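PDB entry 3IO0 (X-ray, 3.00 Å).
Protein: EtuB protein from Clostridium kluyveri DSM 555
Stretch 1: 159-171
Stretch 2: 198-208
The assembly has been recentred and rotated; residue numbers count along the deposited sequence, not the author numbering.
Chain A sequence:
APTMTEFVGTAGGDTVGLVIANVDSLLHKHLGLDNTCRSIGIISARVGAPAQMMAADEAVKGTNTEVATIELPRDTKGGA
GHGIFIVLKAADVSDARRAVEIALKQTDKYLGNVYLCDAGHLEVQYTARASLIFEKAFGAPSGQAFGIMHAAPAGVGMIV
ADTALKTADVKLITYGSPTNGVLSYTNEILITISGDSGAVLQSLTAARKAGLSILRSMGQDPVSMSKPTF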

# COMPACT_ATOMS: atom_id res chain seq x y z
N ILE A 159 -6.48 15.45 14.83
CA ILE A 159 -6.25 16.35 15.95
C ILE A 159 -5.26 17.45 15.56
O ILE A 159 -5.52 18.65 15.78
CB ILE A 159 -5.73 15.58 17.17
CG1 ILE A 159 -6.68 14.43 17.54
CG2 ILE A 159 -5.51 16.50 18.34
CD1 ILE A 159 -8.03 14.85 18.09
N VAL A 160 -4.15 17.02 14.96
CA VAL A 160 -3.16 17.91 14.38
C VAL A 160 -3.85 18.87 13.41
O VAL A 160 -3.85 20.09 13.62
CB VAL A 160 -2.06 17.10 13.67
CG1 VAL A 160 -1.05 18.00 12.97
CG2 VAL A 160 -1.36 16.22 14.65
N ALA A 161 -4.47 18.31 12.37
CA ALA A 161 -5.08 19.09 11.30
C ALA A 161 -6.07 20.13 11.83
O ALA A 161 -6.03 21.30 11.45
CB ALA A 161 -5.76 18.17 10.32
N ASP A 162 -6.97 19.68 12.70
CA ASP A 162 -8.00 20.53 13.24
C ASP A 162 -7.41 21.66 14.10
O ASP A 162 -7.79 22.82 13.91
CB ASP A 162 -9.04 19.69 14.00
CG ASP A 162 -9.98 20.53 14.84
OD1 ASP A 162 -10.86 21.21 14.25
OD2 ASP A 162 -9.85 20.48 16.09
N THR A 163 -6.48 21.35 15.01
CA THR A 163 -5.96 22.43 15.87
C THR A 163 -5.11 23.43 15.09
O THR A 163 -5.03 24.61 15.46
CB THR A 163 -5.23 21.97 17.19
OG1 THR A 163 -3.87 21.66 16.92
CG2 THR A 163 -5.94 20.79 17.90
N ALA A 164 -4.51 22.98 14.00
CA ALA A 164 -3.77 23.88 13.13
C ALA A 164 -4.71 24.96 12.59
O ALA A 164 -4.37 26.14 12.62
CB ALA A 164 -3.13 23.13 12.00
N LEU A 165 -5.89 24.55 12.13
CA LEU A 165 -6.82 25.45 11.46
C LEU A 165 -7.52 26.38 12.44
O LEU A 165 -7.86 27.53 12.11
CB LEU A 165 -7.85 24.63 10.69
CG LEU A 165 -7.35 23.80 9.51
CD1 LEU A 165 -8.39 22.77 9.13
CD2 LEU A 165 -7.04 24.69 8.33
N LYS A 166 -7.74 25.86 13.65
CA LYS A 166 -8.33 26.61 14.75
C LYS A 166 -7.38 27.72 15.22
O LYS A 166 -7.81 28.82 15.50
CB LYS A 166 -8.67 25.68 15.91
CG LYS A 166 -9.98 24.90 15.79
CD LYS A 166 -9.90 23.65 16.68
CE LYS A 166 -11.16 23.38 17.52
NZ LYS A 166 -12.08 22.42 16.90
N THR A 167 -6.09 27.40 15.27
CA THR A 167 -5.05 28.25 15.85
C THR A 167 -4.86 29.62 15.20
O THR A 167 -4.58 30.59 15.91
CB THR A 167 -3.70 27.52 15.86
OG1 THR A 167 -3.71 26.55 16.91
CG2 THR A 167 -2.53 28.47 16.07
N ALA A 168 -5.00 29.72 13.89
CA ALA A 168 -4.67 30.97 13.20
C ALA A 168 -5.45 31.12 11.92
O ALA A 168 -6.23 30.23 11.54
CB ALA A 168 -3.17 31.05 12.94
N ASP A 169 -5.25 32.25 11.24
CA ASP A 169 -5.98 32.52 10.02
C ASP A 169 -5.20 32.03 8.81
O ASP A 169 -4.37 32.76 8.24
CB ASP A 169 -6.35 34.01 9.92
CG ASP A 169 -7.16 34.32 8.66
OD1 ASP A 169 -7.95 33.45 8.20
OD2 ASP A 169 -7.01 35.44 8.10
N VAL A 170 -5.45 30.78 8.42
CA VAL A 170 -4.72 30.15 7.31
C VAL A 170 -5.69 29.51 6.32
O VAL A 170 -6.79 29.10 6.70
CB VAL A 170 -3.72 29.08 7.82
CG1 VAL A 170 -2.54 29.74 8.52
CG2 VAL A 170 -4.40 28.08 8.75
N LYS A 171 -5.29 29.44 5.05
CA LYS A 171 -6.07 28.73 4.02
C LYS A 171 -5.79 27.23 4.09
O LYS A 171 -4.64 26.81 4.32
CB LYS A 171 -5.71 29.24 2.63
CG LYS A 171 -5.86 30.72 2.40
CD LYS A 171 -5.65 31.01 0.91
CE LYS A 171 -6.17 32.39 0.49
NZ LYS A 171 -5.19 33.48 0.81
N GLY A 198 3.73 34.36 9.71
CA GLY A 198 3.38 34.38 11.13
C GLY A 198 2.23 33.45 11.46
O GLY A 198 2.31 32.64 12.40
N ALA A 199 1.16 33.55 10.66
CA ALA A 199 -0.03 32.72 10.80
C ALA A 199 0.30 31.23 10.61
O ALA A 199 -0.03 30.39 11.47
CB ALA A 199 -1.11 33.17 9.81
N VAL A 200 0.98 30.92 9.51
CA VAL A 200 1.35 29.55 9.18
C VAL A 200 2.23 28.93 10.27
O VAL A 200 1.97 27.81 10.73
CB VAL A 200 2.02 29.47 7.78
CG1 VAL A 200 2.54 28.07 7.50
CG2 VAL A 200 1.04 29.88 6.68
N LEU A 201 3.24 29.66 10.72
CA LEU A 201 4.12 29.18 11.79
C LEU A 201 3.39 28.93 13.11
O LEU A 201 3.65 27.94 13.79
CB LEU A 201 5.29 30.14 11.99
CG LEU A 201 6.41 29.96 10.96
CD1 LEU A 201 7.25 31.22 10.81
CD2 LEU A 201 7.26 28.74 11.28
N GLN A 202 2.45 29.81 13.44
CA GLN A 202 1.67 29.68 14.66
C GLN A 202 0.81 28.39 14.64
O GLN A 202 0.76 27.66 15.65
CB GLN A 202 0.79 30.92 14.82
CG GLN A 202 0.44 31.32 16.25
CD GLN A 202 -0.65 32.40 16.26
OE1 GLN A 202 -1.57 32.35 17.08
NE2 GLN A 202 -0.56 33.35 15.32
N SER A 203 0.19 28.12 13.48
CA SER A 203 -0.60 26.90 13.24
C SER A 203 0.25 25.64 13.31
O SER A 203 -0.07 24.70 14.04
CB SER A 203 -1.26 26.95 11.87
OG SER A 203 -2.37 27.82 11.87
N LEU A 204 1.34 25.63 12.55
CA LEU A 204 2.26 24.50 12.53
C LEU A 204 2.71 24.11 13.93
O LEU A 204 2.81 22.92 14.24
CB LEU A 204 3.46 24.85 11.66
CG LEU A 204 3.56 24.37 10.21
CD1 LEU A 204 2.30 23.69 9.69
CD2 LEU A 204 3.98 25.50 9.30
N THR A 205 2.97 25.10 14.78
CA THR A 205 3.56 24.85 16.08
C THR A 205 2.56 24.27 17.05
O THR A 205 2.90 23.34 17.82
CB THR A 205 4.19 26.10 16.70
OG1 THR A 205 4.92 26.80 15.69
CG2 THR A 205 5.15 25.71 17.83
N ALA A 206 1.35 24.81 17.03
CA ALA A 206 0.27 24.30 17.86
C ALA A 206 -0.03 22.87 17.45
O ALA A 206 -0.22 21.99 18.29
CB ALA A 206 -0.96 25.17 17.74
N ALA A 207 -0.05 22.65 16.13
CA ALA A 207 -0.34 21.35 15.55
C ALA A 207 0.69 20.32 15.98
O ALA A 207 0.32 19.25 16.46
CB ALA A 207 -0.42 21.45 14.05
N ARG A 208 1.97 20.67 15.85
CA ARG A 208 3.07 19.83 16.32
C ARG A 208 2.91 19.50 17.81
O ARG A 208 3.07 18.35 18.23
CB ARG A 208 4.43 20.50 16.09
CG ARG A 208 5.60 19.53 16.23
CD ARG A 208 6.78 20.10 17.02
NE ARG A 208 7.65 20.94 16.21
CZ ARG A 208 7.71 22.27 16.30
NH1 ARG A 208 6.94 22.93 17.16
NH2 ARG A 208 8.53 22.94 15.51

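Stretch 1 enters as a helix that starts earlier in the chain, runs through Thr163 and Ala164, and then gives way to an extended segment that includes Ala168 and Asp169. Stretch 2 is helical throughout and continues beyond both of its ends. The two helices run in roughly antiparallel directions, with an angle of 145° between them. Their axes approach to 7.8 Å, which is close for a helix pair and fits the small residues at the interface. The CA atoms of Ala164 and Ser203 lie 4.4 Å apart, and those of Val160 and Ala207 lie 4.6 Å apart. The register then steps back by fours: Val160, Ala164 and Ala168 have their nearest CA neighbours in Ala207, Ser203 and Ala199. Four residues are about one helical turn, so the same side of stretch 2 is used repeatedly. Toward the end of stretch 1 the backbones spread, and the CA atoms of Val170 and Val200 are 6.4 Å apart.

One hydrogen bond joins the two stretches. Ser203 OG donates to Ala164 O at 2.7 Å. The CA atoms of Ala164 and Ser203 are close enough here for the short serine side chain to reach the carbonyl. The acceptor is a backbone atom, so the bond ties the side chain of one helix directly to the main chain of the other. The same hydroxyl also packs against two carbons: Ser203 OG is 3.5 Å from Ala168 CB and 3.7 Å from Val170 CG2.

Beside this bond lies an apolar cluster. Ala207 CB is 3.7 Å from Val160 CG1 and 3.8 Å from Ala164 CB. These are van der Waals distances between methyl groups, and all three residues are buried.

Thr167 points toward stretch 2. Thr167 OG1 donates to Thr163 O at 2.8 Å, four residues earlier in the same stretch. This satisfies the hydroxyl locally. Thr167 OG1 also lies 3.2 Å from Ala206 CB, a close packing contact with a carbon that cannot accept a hydrogen bond. The methyl of Thr167 rests against the backbone of stretch 2, with CG2 3.4 Å from Gln202 O.

Past the helix, Ala168 and Val170 continue the contact. Ala168 CB sits 3.5 Å from Ala199 O and 4.3 Å from Ala199 CB. Val170 CG1 packs 3.9 Å from Ala199 CB and 4.0 Å from Val200 CG2. Between them, Asp169 directs its CB away, but its main chain still takes part: Asp169 O is 3.6 Å from Ala199 CB. Ala199 thus meets three consecutive residues of stretch 1.

Charged groups stay out of the interface. Lys166 NZ forms a salt bridge with Asp162 OD2 at 3.1 Å, within stretch 1, and neither residue touches stretch 2. On the second helix, Thr205 points away and its OG1 donates to Leu201 O at 2.6 Å. The contact buries 518 Å² in total, mostly through small residues, alanine and serine above all, with one hydrogen bond among them.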